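Local coordinates for amino acid adenylation domain-containing protein (Bacillus stratosphericus LAMA 585, PDB 6ULY) that probably selects an alpha-keto acid and activates it as the acyl adenylate in the first adenylation domain of a nonribosomal depsipeptide synthetase, at residues P329-S343 against T381-R393. Sequence-based numbering, arbitrary orientation.
Sequences PAFGMSEISSAVVFS and TELGKPIPGITIR. With QA7 (5'-O-{(S)-hydroxy[(4-methyl-2-oxopentanoyl)oxy]phosphoryl}adenosine), chain C.
Val340 O is gripped twice from 381-393. Ile387 N donates a hydrogen bond to it at 2.8 Å, with an N-H...O angle of 157°. Pro386 CA adds a CA-H...O contact at 3.3 Å. The Ile387 amide stands tilted from the carbonyl plane. Next along the strand, Val341 and Pro386 form an antiparallel non-hydrogen-bonded pair. Beyond it the edge strand is held through water: water 1 donates to both Phe342 O and Lys385 O. A second water accepts from Ser343 OG and donates to Glu382 O.

Val341 presents its two methyls to different partners. CG1 lies beside the backbone N (chi1 -71°) and 3.2 Å from Ile392 CD1, closer than usual for two methyls, so the exact spacing is doubtful. CG2 reaches Leu383 CB and the in-plane edge of the Phe331 ring. Ile387 CG2 comes in at the edge of the Phe342 ring, 3.6 Å from CD2. The Val340 and Ile390 side chains cross at about a right angle, with CG1 of Val340 against CD1 of Ile390.

Leu383 spreads its branches over the first hairpin strand. CD2 meets Pro329 CB, while CD1 packs on Phe331 CB at 3.4 Å and borders the adenine amino group. That group, QA7 N24, donates to Ala330 O at 2.7 Å; Ser334 N binds phosphate oxygen O29. The hairpin thus forms one wall of the adenylate pocket, as in ANL enzymes, and Leu383 extends that wall beside the adenine amino group.

Strands 327-333 and 338-342 pair antiparallel within a mixed sheet, and the short, weakly bonded strand 385-386 is one of its two outermost strands. Helix 193-207 touches Phe342 and Ile387. Strand 450-456 meets Phe331 and pairs with Leu383 and Gly384 through Leu451, while strand 391-395 belongs to the neighbouring antiparallel sheet.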
ATOM      1  N   PRO A 329     -17.956  22.153   9.847  1.00 41.95           N
ATOM      2  CA  PRO A 329     -16.941  21.112   9.655  1.00 42.89           C
ATOM      3  C   PRO A 329     -17.547  19.726   9.822  1.00 44.59           C
ATOM      4  O   PRO A 329     -18.452  19.515  10.634  1.00 43.87           O
ATOM      5  CB  PRO A 329     -15.907  21.417  10.744  1.00 43.44           C
ATOM      6  CG  PRO A 329     -16.077  22.873  11.028  1.00 41.64           C
ATOM      7  CD  PRO A 329     -17.533  23.170  10.826  1.00 42.92           C
ATOM      8  N   ALA A 330     -17.048  18.778   9.032  1.00 40.52           N
ATOM      9  CA  ALA A 330     -17.550  17.414   9.082  1.00 41.41           C
ATOM     10  C   ALA A 330     -16.441  16.452   8.683  1.00 40.68           C
ATOM     11  O   ALA A 330     -15.504  16.818   7.970  1.00 33.69           O
ATOM     12  CB  ALA A 330     -18.764  17.234   8.168  1.00 38.02           C
ATOM     13  N   PHE A 331     -16.561  15.210   9.155  1.00 37.10           N
ATOM     14  CA  PHE A 331     -15.622  14.152   8.815  1.00 35.84           C
ATOM     15  C   PHE A 331     -16.391  12.882   8.488  1.00 35.35           C
ATOM     16  O   PHE A 331     -17.448  12.607   9.063  1.00 36.94           O
ATOM     17  CB  PHE A 331     -14.627  13.874   9.954  1.00 40.75           C
ATOM     18  CG  PHE A 331     -14.185  12.437  10.036  1.00 44.12           C
ATOM     19  CD1 PHE A 331     -13.182  11.958   9.211  1.00 43.60           C
ATOM     20  CD2 PHE A 331     -14.786  11.562  10.925  1.00 40.25           C
ATOM     21  CE1 PHE A 331     -12.781  10.636   9.280  1.00 43.95           C
ATOM     22  CE2 PHE A 331     -14.392  10.244  10.995  1.00 42.87           C
ATOM     23  CZ  PHE A 331     -13.389   9.779  10.172  1.00 41.74           C
ATOM     24  N   GLY A 332     -15.846  12.107   7.560  1.00 37.53           N
ATOM     25  CA  GLY A 332     -16.434  10.823   7.234  1.00 36.63           C
ATOM     26  C   GLY A 332     -15.519  10.053   6.312  1.00 34.88           C
ATOM     27  O   GLY A 332     -14.421  10.498   5.970  1.00 32.22           O
ATOM     28  N   MET A 333     -15.991   8.875   5.915  1.00 35.46           N
ATOM     29  CA  MET A 333     -15.244   8.016   5.012  1.00 40.41           C
ATOM     30  C   MET A 333     -16.233   7.272   4.134  1.00 36.67           C
ATOM     31  O   MET A 333     -17.375   7.032   4.530  1.00 36.51           O
ATOM     32  CB  MET A 333     -14.362   7.001   5.762  1.00 38.11           C
ATOM     33  CG  MET A 333     -13.552   7.574   6.916  1.00 39.58           C
ATOM     34  SD  MET A 333     -12.628   6.304   7.821  1.00 41.12           S
ATOM     35  CE  MET A 333     -11.536   5.705   6.528  1.00 31.52           C
ATOM     36  N   SER A 334     -15.780   6.897   2.940  1.00 40.85           N
ATOM     37  CA  SER A 334     -16.620   6.078   2.076  1.00 38.46           C
ATOM     38  C   SER A 334     -17.043   4.801   2.792  1.00 39.87           C
ATOM     39  O   SER A 334     -18.177   4.335   2.625  1.00 38.64           O
ATOM     40  CB  SER A 334     -15.880   5.757   0.778  1.00 34.46           C
ATOM     41  OG  SER A 334     -14.805   4.872   1.024  1.00 55.69           O
ATOM     42  N   GLU A 335     -16.152   4.234   3.617  1.00 38.38           N
ATOM     43  CA  GLU A 335     -16.446   2.982   4.308  1.00 36.88           C
ATOM     44  C   GLU A 335     -17.562   3.121   5.335  1.00 36.65           C
ATOM     45  O   GLU A 335     -18.130   2.105   5.751  1.00 38.85           O
ATOM     46  CB  GLU A 335     -15.193   2.446   5.010  1.00 38.58           C
ATOM     47  CG  GLU A 335     -14.106   1.957   4.075  1.00 39.33           C
ATOM     48  CD  GLU A 335     -13.123   3.043   3.690  1.00 38.00           C
ATOM     49  OE1 GLU A 335     -13.484   4.239   3.760  1.00 41.10           O
ATOM     50  OE2 GLU A 335     -11.984   2.698   3.319  1.00 38.92           O
ATOM     51  N   ILE A 336     -17.885   4.344   5.754  1.00 40.77           N
ATOM     52  CA  ILE A 336     -18.930   4.565   6.750  1.00 36.59           C
ATOM     53  C   ILE A 336     -20.018   5.463   6.165  1.00 40.58           C
ATOM     54  O   ILE A 336     -20.732   6.156   6.901  1.00 37.49           O
ATOM     55  CB  ILE A 336     -18.336   5.153   8.045  1.00 38.65           C
ATOM     56  CG1 ILE A 336     -17.617   6.474   7.765  1.00 39.37           C
ATOM     57  CG2 ILE A 336     -17.354   4.160   8.689  1.00 40.24           C
ATOM     58  CD1 ILE A 336     -16.958   7.082   8.982  1.00 33.10           C
ATOM     59  N   SER A 337     -20.149   5.451   4.833  1.00 38.62           N
ATOM     60  CA  SER A 337     -21.258   6.085   4.118  1.00 41.82           C
ATOM     61  C   SER A 337     -21.238   7.610   4.208  1.00 39.61           C
ATOM     62  O   SER A 337     -22.295   8.246   4.201  1.00 40.77           O
ATOM     63  CB  SER A 337     -22.609   5.559   4.615  1.00 43.84           C
ATOM     64  OG  SER A 337     -22.721   4.166   4.395  1.00 43.66           O
ATOM     65  N   SER A 338     -20.042   8.198   4.269  1.00 36.61           N
ATOM     66  CA  SER A 338     -19.827   9.646   4.248  1.00 41.80           C
ATOM     67  C   SER A 338     -19.745  10.181   5.677  1.00 40.42           C
ATOM     68  O   SER A 338     -19.137   9.539   6.541  1.00 38.90           O
ATOM     69  CB  SER A 338     -20.902  10.371   3.409  1.00 36.78           C
ATOM     70  OG  SER A 338     -22.082  10.686   4.133  1.00 41.27           O
ATOM     71  N   ALA A 339     -20.316  11.355   5.937  1.00 41.67           N
ATOM     72  CA  ALA A 339     -20.040  12.043   7.191  1.00 42.21           C
ATOM     73  C   ALA A 339     -20.704  11.342   8.369  1.00 39.11           C
ATOM     74  O   ALA A 339     -21.813  10.818   8.258  1.00 38.91           O
ATOM     75  CB  ALA A 339     -20.514  13.490   7.115  1.00 36.32           C
ATOM     76  N   VAL A 340     -20.007  11.339   9.508  1.00 42.10           N
ATOM     77  CA  VAL A 340     -20.540  10.800  10.753  1.00 39.74           C
ATOM     78  C   VAL A 340     -20.409  11.777  11.910  1.00 39.13           C
ATOM     79  O   VAL A 340     -20.905  11.494  13.002  1.00 38.66           O
ATOM     80  CB  VAL A 340     -19.869   9.457  11.111  1.00 36.55           C
ATOM     81  CG1 VAL A 340     -20.204   8.406  10.058  1.00 38.24           C
ATOM     82  CG2 VAL A 340     -18.358   9.622  11.252  1.00 36.03           C
ATOM     83  N   VAL A 341     -19.760  12.923  11.704  1.00 39.92           N
ATOM     84  CA  VAL A 341     -19.683  13.988  12.697  1.00 41.01           C
ATOM     85  C   VAL A 341     -19.924  15.318  11.995  1.00 39.27           C
ATOM     86  O   VAL A 341     -19.476  15.521  10.862  1.00 38.89           O
ATOM     87  CB  VAL A 341     -18.325  14.010  13.429  1.00 36.53           C
ATOM     88  CG1 VAL A 341     -18.197  12.819  14.365  1.00 42.32           C
ATOM     89  CG2 VAL A 341     -17.173  14.039  12.435  1.00 37.16           C
ATOM     90  N   PHE A 342     -20.624  16.223  12.679  1.00 39.60           N
ATOM     91  CA  PHE A 342     -20.873  17.574  12.189  1.00 41.54           C
ATOM     92  C   PHE A 342     -20.677  18.557  13.334  1.00 43.31           C
ATOM     93  O   PHE A 342     -21.186  18.332  14.437  1.00 48.51           O
ATOM     94  CB  PHE A 342     -22.293  17.719  11.627  1.00 40.91           C
ATOM     95  CG  PHE A 342     -22.527  16.975  10.345  1.00 41.25           C
ATOM     96  CD1 PHE A 342     -22.241  17.563   9.126  1.00 36.36           C
ATOM     97  CD2 PHE A 342     -23.056  15.694  10.357  1.00 38.75           C
ATOM     98  CE1 PHE A 342     -22.466  16.885   7.944  1.00 39.77           C
ATOM     99  CE2 PHE A 342     -23.284  15.011   9.179  1.00 34.71           C
ATOM    100  CZ  PHE A 342     -22.989  15.606   7.971  1.00 43.28           C
ATOM    101  N   SER A 343     -19.951  19.640  13.070  1.00 40.55           N
ATOM    102  CA  SER A 343     -19.713  20.692  14.051  1.00 42.30           C
ATOM    103  C   SER A 343     -20.590  21.896  13.730  1.00 43.23           C
ATOM    104  O   SER A 343     -20.577  22.395  12.600  1.00 43.94           O
ATOM    105  CB  SER A 343     -18.240  21.105  14.061  1.00 40.75           C
ATOM    106  OG  SER A 343     -18.037  22.257  14.862  1.00 43.12           O
ATOM    107  N   THR A 381      -9.642  22.336  14.193  1.00 45.00           N
ATOM    108  CA  THR A 381     -11.063  22.595  14.018  1.00 55.55           C
ATOM    109  C   THR A 381     -11.854  21.404  14.541  1.00 51.98           C
ATOM    110  O   THR A 381     -11.694  20.282  14.048  1.00 50.84           O
ATOM    111  CB  THR A 381     -11.392  22.848  12.548  1.00 51.33           C
ATOM    112  OG1 THR A 381     -10.609  23.946  12.063  1.00 49.41           O
ATOM    113  CG2 THR A 381     -12.880  23.150  12.383  1.00 47.85           C
ATOM    114  N   GLU A 382     -12.703  21.646  15.539  1.00 52.86           N
ATOM    115  CA  GLU A 382     -13.587  20.598  16.026  1.00 47.97           C
ATOM    116  C   GLU A 382     -14.522  20.147  14.912  1.00 47.62           C
ATOM    117  O   GLU A 382     -15.020  20.959  14.126  1.00 47.63           O
ATOM    118  CB  GLU A 382     -14.400  21.095  17.222  1.00 49.83           C
ATOM    119  CG  GLU A 382     -13.579  21.356  18.474  1.00 55.31           C
ATOM    120  CD  GLU A 382     -14.441  21.710  19.677  1.00 59.57           C
ATOM    121  OE1 GLU A 382     -14.788  22.900  19.839  1.00 62.72           O
ATOM    122  OE2 GLU A 382     -14.779  20.795  20.455  1.00 57.37           O
ATOM    123  N   LEU A 383     -14.753  18.839  14.840  1.00 44.09           N
ATOM    124  CA  LEU A 383     -15.626  18.262  13.829  1.00 38.85           C
ATOM    125  C   LEU A 383     -16.961  17.807  14.402  1.00 38.62           C
ATOM    126  O   LEU A 383     -17.815  17.327  13.649  1.00 40.01           O
ATOM    127  CB  LEU A 383     -14.915  17.098  13.126  1.00 38.55           C
ATOM    128  CG  LEU A 383     -13.565  17.480  12.504  1.00 41.78           C
ATOM    129  CD1 LEU A 383     -12.965  16.314  11.731  1.00 41.07           C
ATOM    130  CD2 LEU A 383     -13.687  18.705  11.596  1.00 43.23           C
ATOM    131  N   GLY A 384     -17.168  17.954  15.707  1.00 42.31           N
ATOM    132  CA  GLY A 384     -18.491  17.850  16.291  1.00 43.72           C
ATOM    133  C   GLY A 384     -18.801  16.472  16.839  1.00 42.33           C
ATOM    134  O   GLY A 384     -17.980  15.549  16.835  1.00 47.06           O
ATOM    135  N   LYS A 385     -20.028  16.357  17.329  1.00 42.80           N
ATOM    136  CA  LYS A 385     -20.509  15.127  17.928  1.00 44.12           C
ATOM    137  C   LYS A 385     -20.912  14.126  16.852  1.00 48.27           C
ATOM    138  O   LYS A 385     -21.278  14.513  15.737  1.00 43.77           O
ATOM    139  CB  LYS A 385     -21.709  15.401  18.829  1.00 41.71           C
ATOM    140  CG  LYS A 385     -21.394  16.238  20.050  1.00 56.19           C
ATOM    141  CD  LYS A 385     -22.468  16.097  21.115  1.00 75.11           C
ATOM    142  CE  LYS A 385     -22.098  16.866  22.377  1.00103.60           C
ATOM    143  NZ  LYS A 385     -21.926  18.325  22.111  1.00113.92           N
ATOM    144  N   PRO A 386     -20.870  12.833  17.167  1.00 43.17           N
ATOM    145  CA  PRO A 386     -21.341  11.835  16.205  1.00 44.43           C
ATOM    146  C   PRO A 386     -22.814  12.035  15.894  1.00 38.57           C
ATOM    147  O   PRO A 386     -23.593  12.487  16.733  1.00 41.93           O
ATOM    148  CB  PRO A 386     -21.104  10.500  16.922  1.00 39.67           C
ATOM    149  CG  PRO A 386     -20.188  10.805  18.053  1.00 46.30           C
ATOM    150  CD  PRO A 386     -20.430  12.221  18.432  1.00 44.23           C
ATOM    151  N   ILE A 387     -23.197  11.680  14.673  1.00 43.31           N
ATOM    152  CA  ILE A 387     -24.606  11.704  14.292  1.00 39.59           C
ATOM    153  C   ILE A 387     -25.308  10.585  15.052  1.00 42.75           C
ATOM    154  O   ILE A 387     -24.641   9.672  15.560  1.00 45.81           O
ATOM    155  CB  ILE A 387     -24.788  11.553  12.774  1.00 43.41           C
ATOM    156  CG1 ILE A 387     -24.193  10.231  12.279  1.00 46.98           C
ATOM    157  CG2 ILE A 387     -24.159  12.738  12.045  1.00 38.85           C
ATOM    158  CD1 ILE A 387     -24.459   9.968  10.795  1.00 42.92           C
ATOM    159  N   PRO A 388     -26.634  10.617  15.174  1.00 44.16           N
ATOM    160  CA  PRO A 388     -27.338   9.505  15.818  1.00 46.75           C
ATOM    161  C   PRO A 388     -26.939   8.170  15.211  1.00 44.07           C
ATOM    162  O   PRO A 388     -26.771   8.042  13.997  1.00 43.92           O
ATOM    163  CB  PRO A 388     -28.813   9.826  15.561  1.00 47.45           C
ATOM    164  CG  PRO A 388     -28.856  11.305  15.440  1.00 45.62           C
ATOM    165  CD  PRO A 388     -27.545  11.721  14.821  1.00 43.51           C
ATOM    166  N   GLY A 389     -26.779   7.170  16.081  1.00 45.17           N
ATOM    167  CA  GLY A 389     -26.451   5.825  15.680  1.00 42.15           C
ATOM    168  C   GLY A 389     -24.973   5.501  15.684  1.00 44.77           C
ATOM    169  O   GLY A 389     -24.613   4.318  15.692  1.00 40.15           O
ATOM    170  N   ILE A 390     -24.108   6.512  15.692  1.00 42.27           N
ATOM    171  CA  ILE A 390     -22.669   6.321  15.575  1.00 37.48           C
ATOM    172  C   ILE A 390     -22.036   6.428  16.954  1.00 41.19           C
ATOM    173  O   ILE A 390     -22.399   7.299  17.756  1.00 39.56           O
ATOM    174  CB  ILE A 390     -22.050   7.352  14.611  1.00 39.74           C
ATOM    175  CG1 ILE A 390     -22.585   7.163  13.185  1.00 38.03           C
ATOM    176  CG2 ILE A 390     -20.534   7.260  14.645  1.00 39.19           C
ATOM    177  CD1 ILE A 390     -22.009   5.984  12.452  1.00 40.34           C
ATOM    178  N   THR A 391     -21.092   5.536  17.235  1.00 34.41           N
ATOM    179  CA  THR A 391     -20.217   5.657  18.391  1.00 37.28           C
ATOM    180  C   THR A 391     -18.791   5.825  17.889  1.00 35.27           C
ATOM    181  O   THR A 391     -18.353   5.095  16.995  1.00 38.33           O
ATOM    182  CB  THR A 391     -20.313   4.436  19.314  1.00 37.54           C
ATOM    183  OG1 THR A 391     -21.689   4.132  19.582  1.00 40.65           O
ATOM    184  CG2 THR A 391     -19.618   4.726  20.624  1.00 34.81           C
ATOM    185  N   ILE A 392     -18.082   6.797  18.447  1.00 37.15           N
ATOM    186  CA  ILE A 392     -16.677   7.018  18.142  1.00 39.83           C
ATOM    187  C   ILE A 392     -15.875   6.748  19.402  1.00 37.38           C
ATOM    188  O   ILE A 392     -16.335   7.022  20.516  1.00 40.43           O
ATOM    189  CB  ILE A 392     -16.416   8.450  17.634  1.00 39.25           C
ATOM    190  CG1 ILE A 392     -17.395   8.790  16.510  1.00 45.90           C
ATOM    191  CG2 ILE A 392     -14.972   8.586  17.176  1.00 36.94           C
ATOM    192  CD1 ILE A 392     -17.213  10.161  15.945  1.00 42.43           C
ATOM    193  N   ARG A 393     -14.673   6.205  19.229  1.00 36.77           N
ATOM    194  CA  ARG A 393     -13.746   6.068  20.340  1.00 40.23           C
ATOM    195  C   ARG A 393     -12.335   6.320  19.835  1.00 40.14           C
ATOM    196  O   ARG A 393     -12.047   6.216  18.640  1.00 42.48           O
ATOM    197  CB  ARG A 393     -13.851   4.689  21.015  1.00 38.04           C
ATOM    198  CG  ARG A 393     -13.240   3.536  20.230  1.00 45.49           C
ATOM    199  CD  ARG A 393     -13.199   2.262  21.073  1.00 41.21           C
ATOM    200  NE  ARG A 393     -12.548   1.155  20.379  1.00 43.96           N
ATOM    201  CZ  ARG A 393     -12.392  -0.064  20.889  1.00 47.08           C
ATOM    202  NH1 ARG A 393     -12.846  -0.347  22.104  1.00 43.82           N
ATOM    203  NH2 ARG A 393     -11.784  -1.004  20.181  1.00 40.42           N
TER
HETATM  204  C01 QA7 C 701     -17.560  14.693   5.186  1.00 44.33           C
HETATM  205  C02 QA7 C 701     -17.285  13.998   3.905  1.00 40.95           C
HETATM  206  C03 QA7 C 701     -18.521  13.289   3.423  1.00 43.30           C
HETATM  207  C04 QA7 C 701     -16.060  13.180   4.160  1.00 43.01           C
HETATM  208  C05 QA7 C 701     -15.998  11.806   3.573  1.00 44.10           C
HETATM  209  C06 QA7 C 701     -14.804  11.410   2.769  1.00 42.01           C
HETATM  210  C10 QA7 C 701     -12.001   9.711   3.917  1.00 43.28           C
HETATM  211  C11 QA7 C 701     -10.858  10.206   4.500  1.00 47.53           C
HETATM  212  C12 QA7 C 701     -10.942  10.019   6.073  1.00 49.13           C
HETATM  213  C13 QA7 C 701     -10.255  10.929   6.518  1.00 49.35           C
HETATM  214  C14 QA7 C 701     -10.309  12.161   5.426  1.00 50.13           C
HETATM  215  C16 QA7 C 701     -12.384  13.287   5.733  1.00 47.33           C
HETATM  216  C18 QA7 C 701     -11.835  14.889   7.027  1.00 44.48           C
HETATM  217  C19 QA7 C 701     -11.719  16.003   7.853  1.00 39.75           C
HETATM  218  C21 QA7 C 701      -9.541  15.594   8.116  1.00 45.70           C
HETATM  219  C23 QA7 C 701     -10.740  14.174   6.788  1.00 44.86           C
HETATM  220  N15 QA7 C 701     -11.111  13.185   5.964  1.00 45.42           N
HETATM  221  N17 QA7 C 701     -12.845  14.321   6.373  1.00 46.52           N
HETATM  222  N20 QA7 C 701     -10.578  16.306   8.369  1.00 47.49           N
HETATM  223  N22 QA7 C 701      -9.588  14.561   7.355  1.00 47.65           N
HETATM  224  N24 QA7 C 701     -12.857  16.769   8.130  1.00 43.04           N
HETATM  225  O07 QA7 C 701     -14.623  10.151   2.315  1.00 48.97           O
HETATM  226  O09 QA7 C 701     -11.974   9.810   2.542  1.00 48.93           O
HETATM  227  O25 QA7 C 701     -10.791  11.695   4.366  1.00 45.76           O
HETATM  228  O26 QA7 C 701      -8.844  10.658   6.623  1.00 51.27           O
HETATM  229  O27 QA7 C 701     -10.552   8.671   6.615  1.00 49.27           O
HETATM  230  O28 QA7 C 701     -13.259   9.823   0.373  1.00 59.20           O
HETATM  231  O29 QA7 C 701     -13.459   8.108   1.790  1.00 42.14           O
HETATM  232  O30 QA7 C 701     -14.033  12.200   2.542  1.00 45.83           O
HETATM  233  O31 QA7 C 701     -16.835  11.068   3.779  1.00 46.39           O
HETATM  234  P08 QA7 C 701     -13.294   9.496   1.749  1.00 53.97           P
HETATM  235  O   HOH W   1     -23.068  16.282  14.983  1.00 46.69           O
HETATM  236  O   HOH W   2     -15.813  23.414  14.719  1.00 44.89           O